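Local coordinates for succinoglycan biosynthesis protein (PDB 3B55) that binds a calcium ion and is probably an erythromycin esterase-like enzyme, at residues Ala83-His88 with Trp304-His309. The protein carries 1 engineered substitution. Sequence-based numbering, arbitrary orientation.
With CA (calcium ion), chain B.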
loop_
_atom_site.group_PDB
_atom_site.type_symbol
_atom_site.label_atom_id
_atom_site.label_comp_id
_atom_site.label_asym_id
_atom_site.label_seq_id
_atom_site.Cartn_x
_atom_site.Cartn_y
_atom_site.Cartn_z
ATOM N N ALA A 83 7.501 -3.796 -7.017
ATOM C CA ALA A 83 8.851 -3.285 -7.225
ATOM C C ALA A 83 8.815 -1.865 -7.764
ATOM O O ALA A 83 9.716 -1.080 -7.506
ATOM C CB ALA A 83 9.626 -4.199 -8.181
ATOM N N THR A 84 7.761 -1.548 -8.502
ATOM C CA THR A 84 7.577 -0.228 -9.092
ATOM C C THR A 84 6.099 0.021 -9.363
ATOM O O THR A 84 5.327 -0.926 -9.518
ATOM C CB THR A 84 8.305 -0.100 -10.440
ATOM O OG1 THR A 84 7.907 1.119 -11.073
ATOM C CG2 THR A 84 7.942 -1.271 -11.368
ATOM N N HIS A 85 5.713 1.292 -9.438
ATOM C CA HIS A 85 4.324 1.639 -9.716
ATOM C C HIS A 85 4.030 1.747 -11.205
ATOM O O HIS A 85 2.923 2.123 -11.586
ATOM C CB HIS A 85 3.952 2.972 -9.082
ATOM C CG HIS A 85 3.865 2.924 -7.598
ATOM N ND1 HIS A 85 3.387 1.824 -6.919
ATOM C CD2 HIS A 85 4.132 3.858 -6.659
ATOM C CE1 HIS A 85 3.358 2.084 -5.627
ATOM N NE2 HIS A 85 3.804 3.312 -5.444
ATOM N N GLY A 86 5.000 1.421 -12.052
ATOM C CA GLY A 86 4.757 1.546 -13.480
ATOM C C GLY A 86 4.958 0.326 -14.361
ATOM O O GLY A 86 5.317 0.473 -15.526
ATOM N N ALA A 87 4.724 -0.872 -13.834
ATOM C CA ALA A 87 4.882 -2.080 -14.639
ATOM C C ALA A 87 3.586 -2.887 -14.708
ATOM O O ALA A 87 2.925 -3.127 -13.690
ATOM C CB ALA A 87 6.012 -2.946 -14.091
ATOM N N HIS A 88 3.243 -3.306 -15.923
ATOM C CA HIS A 88 2.036 -4.077 -16.200
ATOM C C HIS A 88 1.987 -5.449 -15.525
ATOM O O HIS A 88 1.022 -5.773 -14.830
ATOM C CB HIS A 88 1.893 -4.238 -17.724
ATOM C CG HIS A 88 0.730 -5.082 -18.148
ATOM N ND1 HIS A 88 0.880 -6.362 -18.634
ATOM C CD2 HIS A 88 -0.598 -4.825 -18.174
ATOM C CE1 HIS A 88 -0.306 -6.857 -18.944
ATOM N NE2 HIS A 88 -1.220 -5.943 -18.674
ATOM N N TRP A 304 -1.697 -3.570 -0.118
ATOM C CA TRP A 304 -1.172 -3.411 -1.459
ATOM C C TRP A 304 -0.501 -2.048 -1.602
ATOM O O TRP A 304 -1.163 -1.005 -1.524
ATOM C CB TRP A 304 -2.340 -3.562 -2.439
ATOM C CG TRP A 304 -2.076 -3.201 -3.862
ATOM C CD1 TRP A 304 -1.635 -1.999 -4.344
ATOM C CD2 TRP A 304 -2.349 -4.016 -5.007
ATOM N NE1 TRP A 304 -1.629 -2.014 -5.716
ATOM C CE2 TRP A 304 -2.063 -3.239 -6.150
ATOM C CE3 TRP A 304 -2.814 -5.325 -5.178
ATOM C CZ2 TRP A 304 -2.225 -3.730 -7.452
ATOM C CZ3 TRP A 304 -2.977 -5.814 -6.478
ATOM C CH2 TRP A 304 -2.683 -5.016 -7.595
ATOM N N GLY A 305 0.814 -2.072 -1.818
ATOM C CA GLY A 305 1.575 -0.845 -1.982
ATOM C C GLY A 305 2.976 -1.093 -2.530
ATOM O O GLY A 305 3.293 -2.193 -2.975
ATOM N N HIS A 306 3.816 -0.068 -2.501
ATOM C CA HIS A 306 5.187 -0.162 -3.005
ATOM C C HIS A 306 6.045 -1.050 -2.089
ATOM O O HIS A 306 5.792 -1.136 -0.879
ATOM C CB HIS A 306 5.779 1.255 -3.095
ATOM C CG HIS A 306 7.088 1.334 -3.814
ATOM N ND1 HIS A 306 8.265 0.867 -3.271
ATOM C CD2 HIS A 306 7.408 1.838 -5.030
ATOM C CE1 HIS A 306 9.255 1.081 -4.120
ATOM N NE2 HIS A 306 8.761 1.668 -5.197
ATOM N N ASN A 307 7.040 -1.726 -2.665
ATOM C CA ASN A 307 7.942 -2.589 -1.889
ATOM C C ASN A 307 8.479 -1.866 -0.656
ATOM O O ASN A 307 8.624 -2.459 0.416
ATOM C CB ASN A 307 9.139 -3.038 -2.741
ATOM C CG ASN A 307 8.854 -4.292 -3.556
ATOM O OD1 ASN A 307 9.690 -4.732 -4.346
ATOM N ND2 ASN A 307 7.684 -4.881 -3.357
ATOM N N GLY A 308 8.770 -0.581 -0.819
ATOM C CA GLY A 308 9.301 0.202 0.280
ATOM C C GLY A 308 8.356 0.459 1.442
ATOM O O GLY A 308 8.811 0.782 2.544
ATOM N N HIS A 309 7.052 0.322 1.216
ATOM C CA HIS A 309 6.093 0.563 2.284
ATOM C C HIS A 309 5.586 -0.703 2.979
ATOM O O HIS A 309 4.910 -0.614 4.005
ATOM C CB HIS A 309 4.909 1.388 1.760
ATOM C CG HIS A 309 5.277 2.782 1.348
ATOM N ND1 HIS A 309 5.858 3.686 2.212
ATOM C CD2 HIS A 309 5.136 3.431 0.166
ATOM C CE1 HIS A 309 6.057 4.830 1.582
ATOM N NE2 HIS A 309 5.627 4.703 0.339
HETATM CA CA CA B . 4.143 4.909 -3.712
#
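At the calcium site, at the C-terminal ends of the adjacent parallel strands 77-82 and 301-306, H85 and H306 meet as a T-shaped pair. The ring centroids lie 5.2 Å apart and the planes stand at 83°, with the CD2 edge of H306 directed at one face of H85, offset toward its rim. H306 CB also packs against H85 CE1, at 3.6 Å. H85 NE2 binds the calcium ion at 2.4 Å, and E113 supplies the second protein ligand; H85 ND1 is hydrogen-bonded to E82 OE2, which should restrain the rotation of the imidazole. With CG of H306 anti to the backbone N (chi1 -170°), its ND1 accepts from G308 N at 2.9 Å, almost in the ring plane, a capping bond at the N-cap position before a short, weakly bonded helical turn. NE2 donates to G407 O, so the NE2-H tautomer fits both bonds. N307 OD1 rests 3.3 Å from A83 CA. T84 OG1 accepts from G86 N at 3.1 Å, an ST turn that encloses H85. No hydrogen bond joins the two segments directly; H306 N donates to E113 OE1, whose OE2 binds the metal, making H306 a second-shell residue that probably orients E113 while packing against H85.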